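Local coordinates for designed Anbu Protein (Synthetic construct, PDB 5LOY) that probably acts as an N-terminal nucleophile hydrolase of the proteasome family, being a consensus design of the ancestral beta subunit Anbu that forms a helical assembly, at residues Phe216-Leu219 against Arg220-Ser224; Leu194-Glu197 against Arg198-Arg202; Ile146-Thr149 against Lys150-Lys153; Gly50-Ala53 against Thr54-Val58; Thr20-Gly23 against Val24-Ser28. All coordinates share one frame; numbering follows the deposited sequence.

Interaction 1. Residues Phe216-Leu219 against Arg220-Ser224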
loop_
_atom_site.group_PDB
_atom_site.type_symbol
_atom_site.label_atom_id
_atom_site.label_comp_id
_atom_site.label_asym_id
_atom_site.label_seq_id
_atom_site.Cartn_x
_atom_site.Cartn_y
_atom_site.Cartn_z
ATOM N N PHE A 216 -11.108 -18.593 7.633
ATOM C CA PHE A 216 -10.107 -17.607 7.234
ATOM C C PHE A 216 -8.801 -18.309 6.845
ATOM O O PHE A 216 -8.149 -17.882 5.907
ATOM C CB PHE A 216 -9.895 -16.535 8.312
ATOM C CG PHE A 216 -9.093 -15.325 7.842
ATOM C CD1 PHE A 216 -9.345 -14.701 6.632
ATOM C CD2 PHE A 216 -8.097 -14.808 8.635
ATOM C CE1 PHE A 216 -8.613 -13.579 6.225
ATOM C CE2 PHE A 216 -7.364 -13.695 8.238
ATOM C CZ PHE A 216 -7.609 -13.084 7.027
ATOM N N ARG A 217 -8.464 -19.405 7.518
ATOM C CA ARG A 217 -7.330 -20.235 7.100
ATOM C C ARG A 217 -7.493 -20.827 5.713
ATOM O O ARG A 217 -6.563 -20.793 4.933
ATOM C CB ARG A 217 -7.117 -21.397 8.040
ATOM C CG ARG A 217 -6.230 -21.083 9.218
ATOM C CD ARG A 217 -5.777 -22.375 9.908
ATOM N NE ARG A 217 -5.181 -22.038 11.190
ATOM C CZ ARG A 217 -4.926 -22.905 12.157
ATOM N NH1 ARG A 217 -5.226 -24.195 12.017
ATOM N NH2 ARG A 217 -4.380 -22.468 13.287
ATOM N N MET A 218 -8.674 -21.364 5.416
ATOM C CA MET A 218 -8.953 -21.905 4.103
ATOM C C MET A 218 -8.841 -20.825 3.047
ATOM O O MET A 218 -8.296 -21.050 1.983
ATOM C CB MET A 218 -10.341 -22.523 4.027
ATOM C CG MET A 218 -10.411 -23.764 3.152
ATOM S SD MET A 218 -12.000 -24.662 3.144
ATOM C CE MET A 218 -13.310 -23.449 3.437
ATOM N N LEU A 219 -9.385 -19.657 3.335
ATOM C CA LEU A 219 -9.410 -18.584 2.369
ATOM C C LEU A 219 -7.987 -18.168 2.027
ATOM O O LEU A 219 -7.627 -18.050 0.852
ATOM C CB LEU A 219 -10.197 -17.402 2.920
ATOM C CG LEU A 219 -10.557 -16.248 1.999
ATOM C CD1 LEU A 219 -11.533 -16.750 0.950
ATOM C CD2 LEU A 219 -11.200 -15.101 2.767
ATOM N N ARG A 220 -7.162 -17.949 3.041
ATOM C CA ARG A 220 -5.804 -17.488 2.806
ATOM C C ARG A 220 -5.018 -18.494 1.967
ATOM O O ARG A 220 -4.275 -18.133 1.070
ATOM C CB ARG A 220 -5.101 -17.238 4.128
ATOM C CG ARG A 220 -5.723 -16.099 4.914
ATOM C CD ARG A 220 -5.082 -15.954 6.274
ATOM N NE ARG A 220 -4.058 -14.929 6.189
ATOM C CZ ARG A 220 -3.397 -14.442 7.237
ATOM N NH1 ARG A 220 -3.653 -14.923 8.458
ATOM N NH2 ARG A 220 -2.475 -13.469 7.061
ATOM N N LYS A 221 -5.197 -19.762 2.273
ATOM C CA LYS A 221 -4.453 -20.804 1.636
ATOM C C LYS A 221 -4.876 -20.956 0.181
ATOM O O LYS A 221 -4.041 -21.166 -0.672
ATOM C CB LYS A 221 -4.648 -22.092 2.423
ATOM C CG LYS A 221 -4.126 -23.364 1.787
ATOM C CD LYS A 221 -4.493 -24.533 2.695
ATOM C CE LYS A 221 -4.904 -25.779 1.931
ATOM N NZ LYS A 221 -3.689 -26.484 1.456
ATOM N N GLN A 222 -6.166 -20.856 -0.108
ATOM C CA GLN A 222 -6.626 -20.986 -1.482
ATOM C C GLN A 222 -6.318 -19.737 -2.297
ATOM O O GLN A 222 -6.075 -19.845 -3.499
ATOM C CB GLN A 222 -8.109 -21.274 -1.541
ATOM C CG GLN A 222 -8.440 -22.680 -1.042
ATOM C CD GLN A 222 -9.891 -23.074 -1.286
ATOM O OE1 GLN A 222 -10.526 -22.506 -2.155
ATOM N NE2 GLN A 222 -10.415 -24.027 -0.534
ATOM N N TRP A 223 -6.340 -18.563 -1.669
ATOM C CA TRP A 223 -5.983 -17.320 -2.368
ATOM C C TRP A 223 -4.522 -17.363 -2.755
ATOM O O TRP A 223 -4.156 -17.112 -3.894
ATOM C CB TRP A 223 -6.249 -16.115 -1.479
ATOM C CG TRP A 223 -5.984 -14.780 -2.072
ATOM C CD1 TRP A 223 -5.234 -13.799 -1.521
ATOM C CD2 TRP A 223 -6.526 -14.226 -3.294
ATOM N NE1 TRP A 223 -5.236 -12.672 -2.324
ATOM C CE2 TRP A 223 -6.028 -12.908 -3.416
ATOM C CE3 TRP A 223 -7.348 -14.719 -4.292
ATOM C CZ2 TRP A 223 -6.351 -12.082 -4.485
ATOM C CZ3 TRP A 223 -7.665 -13.912 -5.342
ATOM C CH2 TRP A 223 -7.173 -12.607 -5.438
ATOM N N SER A 224 -3.698 -17.734 -1.799
ATOM C CA SER A 224 -2.287 -17.944 -2.053
ATOM C C SER A 224 -2.012 -18.940 -3.208
ATOM O O SER A 224 -1.267 -18.629 -4.108
ATOM C CB SER A 224 -1.622 -18.382 -0.771
ATOM O OG SER A 224 -0.286 -18.664 -0.999
#
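Arg220 lays its aliphatic chain over the ring of Phe216, one helical turn earlier, in a CH-pi contact. Its CD lies 3.9 Å from the centroid of the Phe216 ring, over the face and displaced a little toward the rim. The chain then bends at chi3 (96°), which carries the guanidinium back along the ring instead of out from the helix. The two planes end only 19° apart, with Arg220 NH1 3.9 Å from Phe216 CE2. A phenyl ring suits this place, offering a flat surface without competing for the arginine's N-H groups; Arg220 NE is thus left to form a salt bridge with Asp178.

Backbone bonds from each residue to the one four before it hold the turn in shape. Arg220 N donates to Phe216 O at 3.0 Å, and Trp223 N to Leu219 O at 2.9 Å; Lys221 and Gln222 repeat the scheme with Arg217 and Met218. This is regular alpha-helix, part of the C-terminal helix 214-232, and it is amphipathic: Phe216, Leu219 and Trp223 are buried, whereas Arg217 and Lys221 face solvent.

On the flank of the helix, Met218 and Gln222 run side by side and point the same way, Met218 CG lying 3.7 Å from Gln222 NE2, and both pack on Pro235 of the second subunit. Among the apolar residues, Leu219 meets Leu174 and Trp223 meets Val175, both on helix 166-183, while Leu234 of the second subunit packs on this same leucine and tryptophan.

Interaction 2. Residues Leu194-Glu197 against Arg198-Arg202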
loop_
_atom_site.group_PDB
_atom_site.type_symbol
_atom_site.label_atom_id
_atom_site.label_comp_id
_atom_site.label_asym_id
_atom_site.label_seq_id
_atom_site.Cartn_x
_atom_site.Cartn_y
_atom_site.Cartn_z
ATOM N N LEU A 194 -18.712 -7.520 10.082
ATOM C CA LEU A 194 -20.163 -7.329 10.156
ATOM C C LEU A 194 -20.735 -7.123 8.771
ATOM O O LEU A 194 -20.238 -6.307 8.006
ATOM C CB LEU A 194 -20.474 -6.143 11.052
ATOM C CG LEU A 194 -21.928 -5.952 11.463
ATOM C CD1 LEU A 194 -21.987 -5.122 12.746
ATOM C CD2 LEU A 194 -22.768 -5.299 10.377
ATOM N N VAL A 195 -21.770 -7.886 8.458
ATOM C CA VAL A 195 -22.428 -7.837 7.155
ATOM C C VAL A 195 -23.890 -7.498 7.357
ATOM O O VAL A 195 -24.594 -8.209 8.059
ATOM C CB VAL A 195 -22.337 -9.197 6.416
ATOM C CG1 VAL A 195 -23.158 -9.165 5.122
ATOM C CG2 VAL A 195 -20.897 -9.536 6.104
ATOM N N TYR A 196 -24.337 -6.397 6.743
ATOM C CA TYR A 196 -25.678 -5.821 6.986
ATOM C C TYR A 196 -26.500 -5.873 5.710
ATOM O O TYR A 196 -26.069 -5.335 4.690
ATOM C CB TYR A 196 -25.562 -4.349 7.487
ATOM C CG TYR A 196 -26.913 -3.667 7.571
ATOM C CD1 TYR A 196 -27.772 -3.924 8.636
ATOM C CD2 TYR A 196 -27.361 -2.836 6.568
ATOM C CE1 TYR A 196 -29.016 -3.352 8.698
ATOM C CE2 TYR A 196 -28.622 -2.259 6.616
ATOM C CZ TYR A 196 -29.448 -2.524 7.680
ATOM O OH TYR A 196 -30.712 -1.972 7.756
ATOM N N GLU A 197 -27.674 -6.498 5.761
ATOM C CA GLU A 197 -28.579 -6.539 4.609
ATOM C C GLU A 197 -29.514 -5.324 4.526
ATOM O O GLU A 197 -30.224 -5.003 5.479
ATOM C CB GLU A 197 -29.475 -7.781 4.656
ATOM C CG GLU A 197 -28.809 -9.110 4.314
ATOM C CD GLU A 197 -29.796 -10.290 4.338
ATOM O OE1 GLU A 197 -31.036 -10.091 4.429
ATOM O OE2 GLU A 197 -29.326 -11.442 4.284
ATOM N N ARG A 198 -29.536 -4.689 3.363
ATOM C CA ARG A 198 -30.415 -3.561 3.099
ATOM C C ARG A 198 -31.852 -3.801 3.585
ATOM O O ARG A 198 -32.443 -4.824 3.284
ATOM C CB ARG A 198 -30.430 -3.271 1.590
ATOM C CG ARG A 198 -31.109 -1.967 1.192
ATOM C CD ARG A 198 -31.513 -1.976 -0.271
ATOM N NE ARG A 198 -30.916 -0.851 -0.989
ATOM C CZ ARG A 198 -31.386 0.402 -1.012
ATOM N NH1 ARG A 198 -30.727 1.323 -1.716
ATOM N NH2 ARG A 198 -32.495 0.763 -0.342
ATOM N N ASP A 199 -32.385 -2.831 4.323
ATOM C CA ASP A 199 -33.753 -2.861 4.866
ATOM C C ASP A 199 -34.044 -3.910 5.939
ATOM O O ASP A 199 -35.189 -4.055 6.320
ATOM C CB ASP A 199 -34.831 -3.005 3.765
ATOM C CG ASP A 199 -34.759 -1.917 2.692
ATOM O OD1 ASP A 199 -34.025 -0.909 2.815
ATOM O OD2 ASP A 199 -35.482 -2.089 1.691
ATOM N N SER A 200 -33.044 -4.627 6.445
ATOM C CA SER A 200 -33.289 -5.552 7.561
ATOM C C SER A 200 -33.507 -4.789 8.872
ATOM O O SER A 200 -34.320 -5.187 9.670
ATOM C CB SER A 200 -32.132 -6.546 7.709
ATOM O OG SER A 200 -30.898 -5.867 7.915
ATOM N N LEU A 201 -32.759 -3.703 9.071
ATOM C CA LEU A 201 -32.807 -2.895 10.291
ATOM C C LEU A 201 -32.461 -3.727 11.527
ATOM O O LEU A 201 -33.008 -3.546 12.612
ATOM C CB LEU A 201 -34.165 -2.208 10.422
ATOM C CG LEU A 201 -34.545 -1.300 9.239
ATOM C CD1 LEU A 201 -35.950 -0.746 9.427
ATOM C CD2 LEU A 201 -33.560 -0.152 9.064
ATOM N N ARG A 202 -31.509 -4.625 11.327
ATOM C CA ARG A 202 -31.131 -5.643 12.287
ATOM C C ARG A 202 -29.673 -6.041 11.976
ATOM O O ARG A 202 -29.279 -6.068 10.826
ATOM C CB ARG A 202 -32.076 -6.830 12.083
ATOM C CG ARG A 202 -32.467 -7.600 13.320
ATOM C CD ARG A 202 -33.637 -8.534 12.999
ATOM N NE ARG A 202 -34.932 -7.831 12.965
ATOM C CZ ARG A 202 -35.670 -7.519 14.041
ATOM N NH1 ARG A 202 -35.264 -7.840 15.271
ATOM N NH2 ARG A 202 -36.826 -6.870 13.896
HETATM O O HOH W 1 -28.564 -7.507 8.266
#
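Tyr196 extends its ring past Ser200, whose OG comes within 3.2 Å of Tyr196 CE1 from an oblique direction. With CG anti to the backbone N (chi1 172°), the phenol reaches forward into the loop that follows its strand. There Tyr196 OH accepts a hydrogen bond from Leu201 N at 3.0 Å, and it is also hydrogen-bonded to Gln117 OE1, an atom that takes Asp199 N as well. At the ring edge, near its plane, Arg202 O approaches Tyr196 CD1 to 3.4 Å. A tyrosine suits the site because a buried ring can carry a polar end to the Leu201 amide.

The chain reverses here in a type II beta turn from Glu197 to Ser200. Glu197 O is gripped twice: by Ser200 N at 3.0 Å, and by Ser200 OG at 2.7 Å, the hydroxyl lying in the carbonyl plane on a lone pair. A water ties the turn further, accepting from Glu197 N at 2.8 Å and donating to Ser200 OG. Serine is short enough to fold its hydroxyl back in this way. Asp199 occupies the third turn position with positive phi (67°), which aspartate tolerates better than most residues. Arg198 sends NE to Asp9 O; its ion pair with Asp199 is long.

The turn begins the connection from strand 191-197 to its antiparallel neighbour 205-209. On one side of the strand, Leu194 and Tyr196 pack on Val45 and Val43 of the other sheet's strand 42-50; Val195 and Glu197 instead meet Leu166 of helix 166-183.

Interaction 3. Residues Ile146-Thr149 against Lys150-Lys153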
loop_
_atom_site.group_PDB
_atom_site.type_symbol
_atom_site.label_atom_id
_atom_site.label_comp_id
_atom_site.label_asym_id
_atom_site.label_seq_id
_atom_site.Cartn_x
_atom_site.Cartn_y
_atom_site.Cartn_z
ATOM N N ILE A 146 -9.447 3.264 6.769
ATOM C CA ILE A 146 -8.660 4.075 7.706
ATOM C C ILE A 146 -7.589 3.189 8.339
ATOM O O ILE A 146 -7.727 1.955 8.332
ATOM C CB ILE A 146 -9.532 4.715 8.803
ATOM C CG1 ILE A 146 -10.290 3.667 9.603
ATOM C CG2 ILE A 146 -10.532 5.697 8.197
ATOM C CD1 ILE A 146 -11.229 4.256 10.636
ATOM N N GLY A 147 -6.535 3.812 8.881
ATOM C CA GLY A 147 -5.392 3.075 9.456
ATOM C C GLY A 147 -4.271 2.947 8.458
ATOM O O GLY A 147 -4.005 3.886 7.735
ATOM N N GLU A 148 -3.642 1.772 8.388
ATOM C CA GLU A 148 -2.719 1.430 7.281
ATOM C C GLU A 148 -3.511 0.836 6.135
ATOM O O GLU A 148 -3.901 -0.325 6.186
ATOM C CB GLU A 148 -1.696 0.389 7.719
ATOM C CG GLU A 148 -0.522 0.955 8.505
ATOM C CD GLU A 148 0.318 1.979 7.739
ATOM O OE1 GLU A 148 0.485 1.866 6.498
ATOM O OE2 GLU A 148 0.827 2.917 8.394
ATOM N N THR A 149 -3.719 1.615 5.088
ATOM C CA THR A 149 -4.725 1.309 4.066
ATOM C C THR A 149 -4.183 0.923 2.662
ATOM O O THR A 149 -4.892 0.339 1.866
ATOM C CB THR A 149 -5.613 2.549 3.879
ATOM O OG1 THR A 149 -4.817 3.625 3.364
ATOM C CG2 THR A 149 -6.197 3.006 5.209
ATOM N N LYS A 150 -2.949 1.278 2.364
ATOM C CA LYS A 150 -2.483 1.217 1.002
ATOM C C LYS A 150 -2.198 -0.176 0.517
ATOM O O LYS A 150 -2.428 -0.471 -0.643
ATOM C CB LYS A 150 -1.248 2.083 0.843
ATOM C CG LYS A 150 -1.578 3.542 1.020
ATOM C CD LYS A 150 -0.343 4.393 1.042
ATOM C CE LYS A 150 -0.720 5.860 1.182
ATOM N NZ LYS A 150 0.492 6.706 1.108
ATOM N N TYR A 151 -1.782 -1.047 1.412
ATOM C CA TYR A 151 -1.523 -2.444 1.051
ATOM C C TYR A 151 -2.781 -3.148 0.562
ATOM O O TYR A 151 -2.714 -3.993 -0.316
ATOM C CB TYR A 151 -0.954 -3.235 2.238
ATOM C CG TYR A 151 0.235 -2.580 2.933
ATOM C CD1 TYR A 151 1.531 -2.775 2.486
ATOM C CD2 TYR A 151 0.051 -1.779 4.056
ATOM C CE1 TYR A 151 2.606 -2.175 3.141
ATOM C CE2 TYR A 151 1.119 -1.189 4.712
ATOM C CZ TYR A 151 2.389 -1.385 4.260
ATOM O OH TYR A 151 3.438 -0.800 4.962
ATOM N N GLY A 152 -3.921 -2.774 1.136
ATOM C CA GLY A 152 -5.178 -3.457 0.898
ATOM C C GLY A 152 -6.090 -2.780 -0.091
ATOM O O GLY A 152 -7.125 -3.354 -0.467
ATOM N N LYS A 153 -5.708 -1.589 -0.556
ATOM C CA LYS A 153 -6.538 -0.856 -1.495
ATOM C C LYS A 153 -6.658 -1.509 -2.895
ATOM O O LYS A 153 -7.736 -1.492 -3.478
ATOM C CB LYS A 153 -6.058 0.580 -1.634
ATOM C CG LYS A 153 -6.989 1.493 -2.428
ATOM C CD LYS A 153 -6.435 2.920 -2.432
ATOM C CE LYS A 153 -7.437 3.990 -2.905
ATOM N NZ LYS A 153 -7.443 4.145 -4.384
HETATM O O HOH W 2 -3.730 -1.875 3.950
#
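Glu148 reaches toward Tyr151, and Thr149 receives Gly152, in the tight turn where strand 143-147 gives way to helix 153-159 within the proteasome-type fold. The exit from the strand depends on Gly147, whose backbone angles (phi 96°, psi -138°) would force a side chain against the preceding carbonyl.

Glu148 comes next. Its chain bends at chi2 (-61°), bringing the carboxylate beside the following turn, where OE1 lies 3.6 Å from Tyr151 CE2, obliquely to the ring. The two subunits exchange reciprocal salt bridges, Glu148 OE1 of each pairing with Lys150 NZ of the other, which suits an acid and a base placed two residues apart. The backbone of Glu148 is hydrogen-bonded to Thr1, the first residue of the chain.

Thr149 leads into residues 150-152, which have helical backbone angles without the regular bonds. Its O accepts a weak bond from Gly152 N at 3.3 Å, while its OG1 packs 4.0 Å from Lys150 CG. Glycine at 152 adds no bulk to this buried bend. Tyr151 turns its ring toward helix 166-183, touching Thr180 and Ser183, and hydrogen-bonds through OH to Asn184.

A water in the plane of the Tyr151 ring, at its edge, bridges Glu148 O and Gly152 N, which have no direct bond to each other: it donates to Glu148 O at 2.7 Å and accepts at 3.0 Å from Gly152 N, the same amide that bonds weakly to Thr149 O.

Interaction 4. Residues Gly50-Ala53 against Thr54-Val58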
loop_
_atom_site.group_PDB
_atom_site.type_symbol
_atom_site.label_atom_id
_atom_site.label_comp_id
_atom_site.label_asym_id
_atom_site.label_seq_id
_atom_site.Cartn_x
_atom_site.Cartn_y
_atom_site.Cartn_z
ATOM N N GLY A 50 -6.410 5.490 14.992
ATOM C CA GLY A 50 -5.547 6.549 15.518
ATOM C C GLY A 50 -5.310 6.379 16.991
ATOM O O GLY A 50 -5.402 5.306 17.527
ATOM N N ASN A 51 -5.016 7.475 17.654
ATOM C CA ASN A 51 -4.672 7.457 19.041
ATOM C C ASN A 51 -5.801 6.892 19.896
ATOM O O ASN A 51 -6.920 7.379 19.841
ATOM C CB ASN A 51 -4.348 8.864 19.449
ATOM C CG ASN A 51 -3.798 8.935 20.834
ATOM O OD1 ASN A 51 -4.533 8.830 21.815
ATOM N ND2 ASN A 51 -2.509 9.089 20.935
ATOM N N LEU A 52 -5.500 5.860 20.678
ATOM C CA LEU A 52 -6.499 5.162 21.491
ATOM C C LEU A 52 -7.109 6.044 22.571
ATOM O O LEU A 52 -8.288 5.973 22.819
ATOM C CB LEU A 52 -5.880 3.929 22.152
ATOM C CG LEU A 52 -6.860 3.030 22.933
ATOM C CD1 LEU A 52 -7.872 2.396 21.998
ATOM C CD2 LEU A 52 -6.138 1.958 23.696
ATOM N N ALA A 53 -6.312 6.856 23.249
ATOM C CA ALA A 53 -6.892 7.758 24.248
ATOM C C ALA A 53 -7.934 8.680 23.617
ATOM O O ALA A 53 -8.971 8.958 24.218
ATOM C CB ALA A 53 -5.827 8.568 24.976
ATOM N N THR A 54 -7.661 9.137 22.411
ATOM C CA THR A 54 -8.586 10.006 21.708
ATOM C C THR A 54 -9.850 9.246 21.276
ATOM O O THR A 54 -10.953 9.700 21.540
ATOM C CB THR A 54 -7.903 10.636 20.490
ATOM O OG1 THR A 54 -6.804 11.409 20.944
ATOM C CG2 THR A 54 -8.856 11.531 19.706
ATOM N N THR A 55 -9.701 8.082 20.647
ATOM C CA THR A 55 -10.898 7.355 20.219
ATOM C C THR A 55 -11.782 6.961 21.413
ATOM O O THR A 55 -12.988 7.080 21.331
ATOM C CB THR A 55 -10.591 6.122 19.367
ATOM O OG1 THR A 55 -9.858 5.186 20.145
ATOM C CG2 THR A 55 -9.793 6.524 18.165
ATOM N N GLN A 56 -11.182 6.523 22.506
ATOM C CA GLN A 56 -11.956 6.132 23.671
ATOM C C GLN A 56 -12.692 7.326 24.264
ATOM O O GLN A 56 -13.780 7.162 24.790
ATOM C CB GLN A 56 -11.079 5.505 24.764
ATOM C CG GLN A 56 -10.622 4.100 24.466
ATOM C CD GLN A 56 -9.928 3.409 25.650
ATOM O OE1 GLN A 56 -9.422 4.050 26.571
ATOM N NE2 GLN A 56 -9.913 2.079 25.620
ATOM N N ALA A 57 -12.090 8.512 24.203
ATOM C CA ALA A 57 -12.732 9.709 24.728
ATOM C C ALA A 57 -13.895 10.177 23.829
ATOM O O ALA A 57 -14.904 10.672 24.324
ATOM C CB ALA A 57 -11.727 10.813 24.917
ATOM N N VAL A 58 -13.766 9.977 22.523
ATOM C CA VAL A 58 -14.858 10.256 21.598
ATOM C C VAL A 58 -16.034 9.334 21.868
ATOM O O VAL A 58 -17.157 9.803 22.074
ATOM C CB VAL A 58 -14.412 10.106 20.156
ATOM C CG1 VAL A 58 -15.599 10.145 19.213
ATOM C CG2 VAL A 58 -13.454 11.232 19.813
#
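The Asn51 carboxamide meets Thr54 by its edge: Thr54 N lies in the amide plane, on a lone pair of Asn51 OD1, at 3.2 Å. The other end of the group is anchored by ND2, which donates to Asp107 O. The carboxamide of Gln56 is used by its face instead: Leu52 CG lies over it, 4.1 Å from Gln56 CD; Phe30 packs on both these residues.

Asn51 is thus the N-cap of helix 52-62. Its CG stands anti to the backbone N (chi1 -172°), which turns the side chain back over the first turn. Regular bonds take over at once, Thr55 N donating to Asn51 O at 3.0 Å and Gln56 N to Leu52 O at 3.0 Å. Thr54 sends OG1 to Phe108 O while touching Leu90 of helix 79-94, a mixed role that suits a small beta-branched alcohol. Gly50 has backbone angles that only glycine adopts comfortably.

Amides of a first helical turn have no preceding carbonyls to bind, and the cap oxygen supplies one of them with an acceptor. Its partial negative charge would probably also interact favourably with the positive end of the helix dipole.

Interaction 5. Residues Thr20-Gly23 against Val24-Ser28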
loop_
_atom_site.group_PDB
_atom_site.type_symbol
_atom_site.label_atom_id
_atom_site.label_comp_id
_atom_site.label_asym_id
_atom_site.label_seq_id
_atom_site.Cartn_x
_atom_site.Cartn_y
_atom_site.Cartn_z
ATOM N N THR A 20 -3.133 -2.546 18.217
ATOM C CA THR A 20 -3.264 -1.169 18.606
ATOM C C THR A 20 -2.030 -0.680 19.356
ATOM O O THR A 20 -1.565 -1.334 20.266
ATOM C CB THR A 20 -4.489 -0.982 19.544
ATOM O OG1 THR A 20 -5.661 -1.545 18.941
ATOM C CG2 THR A 20 -4.763 0.485 19.816
ATOM N N ASN A 21 -1.554 0.505 18.994
ATOM C CA ASN A 21 -0.596 1.233 19.822
ATOM C C ASN A 21 -1.173 1.720 21.173
ATOM O O ASN A 21 -1.989 2.640 21.229
ATOM C CB ASN A 21 -0.007 2.402 19.050
ATOM C CG ASN A 21 1.486 2.383 19.101
ATOM O OD1 ASN A 21 2.127 1.765 18.233
ATOM N ND2 ASN A 21 2.065 2.956 20.169
ATOM N N ALA A 22 -0.761 1.087 22.262
ATOM C CA ALA A 22 -1.279 1.417 23.577
ATOM C C ALA A 22 -0.159 1.954 24.446
ATOM O O ALA A 22 -0.015 1.572 25.615
ATOM C CB ALA A 22 -1.892 0.176 24.205
ATOM N N GLY A 23 0.655 2.823 23.873
ATOM C CA GLY A 23 1.820 3.322 24.575
ATOM C C GLY A 23 3.117 2.619 24.230
ATOM O O GLY A 23 3.168 1.671 23.439
ATOM N N VAL A 24 4.164 3.086 24.891
ATOM C CA VAL A 24 5.541 2.794 24.525
ATOM C C VAL A 24 5.897 1.319 24.820
ATOM O O VAL A 24 5.711 0.837 25.955
ATOM C CB VAL A 24 6.500 3.780 25.268
ATOM C CG1 VAL A 24 7.974 3.459 25.004
ATOM C CG2 VAL A 24 6.187 5.227 24.880
ATOM N N ASP A 25 6.406 0.625 23.787
ATOM C CA ASP A 25 6.777 -0.816 23.829
ATOM C C ASP A 25 5.578 -1.703 24.144
ATOM O O ASP A 25 5.741 -2.784 24.700
ATOM C CB ASP A 25 7.905 -1.097 24.853
ATOM C CG ASP A 25 9.252 -0.456 24.467
ATOM O OD1 ASP A 25 9.662 -0.564 23.284
ATOM O OD2 ASP A 25 9.898 0.150 25.358
ATOM N N ASN A 26 4.376 -1.225 23.825
ATOM C CA ASN A 26 3.152 -1.934 24.160
ATOM C C ASN A 26 2.189 -1.804 23.005
ATOM O O ASN A 26 1.637 -0.748 22.731
ATOM C CB ASN A 26 2.510 -1.424 25.464
ATOM C CG ASN A 26 1.624 -2.476 26.137
ATOM O OD1 ASN A 26 0.731 -3.070 25.519
ATOM N ND2 ASN A 26 1.870 -2.708 27.414
ATOM N N ILE A 27 2.038 -2.905 22.307
ATOM C CA ILE A 27 1.056 -3.023 21.288
ATOM C C ILE A 27 0.127 -4.076 21.845
ATOM O O ILE A 27 0.591 -5.144 22.239
ATOM C CB ILE A 27 1.724 -3.475 19.987
ATOM C CG1 ILE A 27 2.705 -2.390 19.523
ATOM C CG2 ILE A 27 0.694 -3.752 18.916
ATOM C CD1 ILE A 27 3.573 -2.790 18.341
ATOM N N SER A 28 -1.162 -3.776 21.956
ATOM C CA SER A 28 -2.098 -4.796 22.437
ATOM C C SER A 28 -3.387 -4.805 21.666
ATOM O O SER A 28 -3.527 -4.117 20.637
ATOM C CB SER A 28 -2.331 -4.745 23.968
ATOM O OG SER A 28 -2.281 -3.428 24.441
#
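Ala22 points its methyl at Ser28, CB standing 3.6 Å from Ser28 OG on the partner strand, just where the first strand runs into the loop. The hydroxyl itself is turned back toward the bend and donates to Asn26 OD1 at 3.2 Å, so it serves as a polar link beside a small apolar neighbour. Thr20 and Ser28 form a hydrogen-bonded pair with their side chains on one face of the sheet. Phe30 covers Thr20 and Ala22, whereas Thr20 OG1 bonds to Lys32 and to Ser18 O. The opposite face carries Asn21 and Ile27, a non-hydrogen-bonded pair that touches only loosely. Ile27 CG2 leans instead over the neighbouring backbone, 3.6 Å from Thr20 O, the branched isoleucine offering this methyl to the strand beside it.

The main chain sets these directions. Thr20 N donates to Ser28 O at 2.9 Å, and Ser28 N returns a bond to Thr20 O. Nearer the bend, Ala22 N donates to Asn26 O at 3.1 Å. Asn26 N binds Gly23 O at 3.2 Å from above the carbonyl plane, a less favourable direction than a lone pair. Gly23 (phi 98°) and Asp25 (phi 61°) both have positive phi, a conformation easy for glycine and acceptable for aspartate.

With Val24 and Asp25 at its corners, this type II turn from Gly23 to Asn26 closes the beta hairpin of strands 11-21 and 27-29.

From the N terminus the five contacts come strictly in series, none nested and none crossing. Interaction 5 closes the hairpin of strands 11-21 and 27-29; interaction 4 starts helix 52-62 after strand 42-50 of the other sheet. These two touch, Leu52 CB lying 4.2 Å from Asn21 O. Interaction 3 turns the chain from strand 143-147 into helix 153-159. Interaction 2 opens the loop joining strands 191-197 and 205-209, and sits in the same sheet as interactions 3 and 5. Interaction 1 lies within the last helix, about 20 Å from interaction 3 between centres; both meet the second subunit, so helix and turn contribute to the interface.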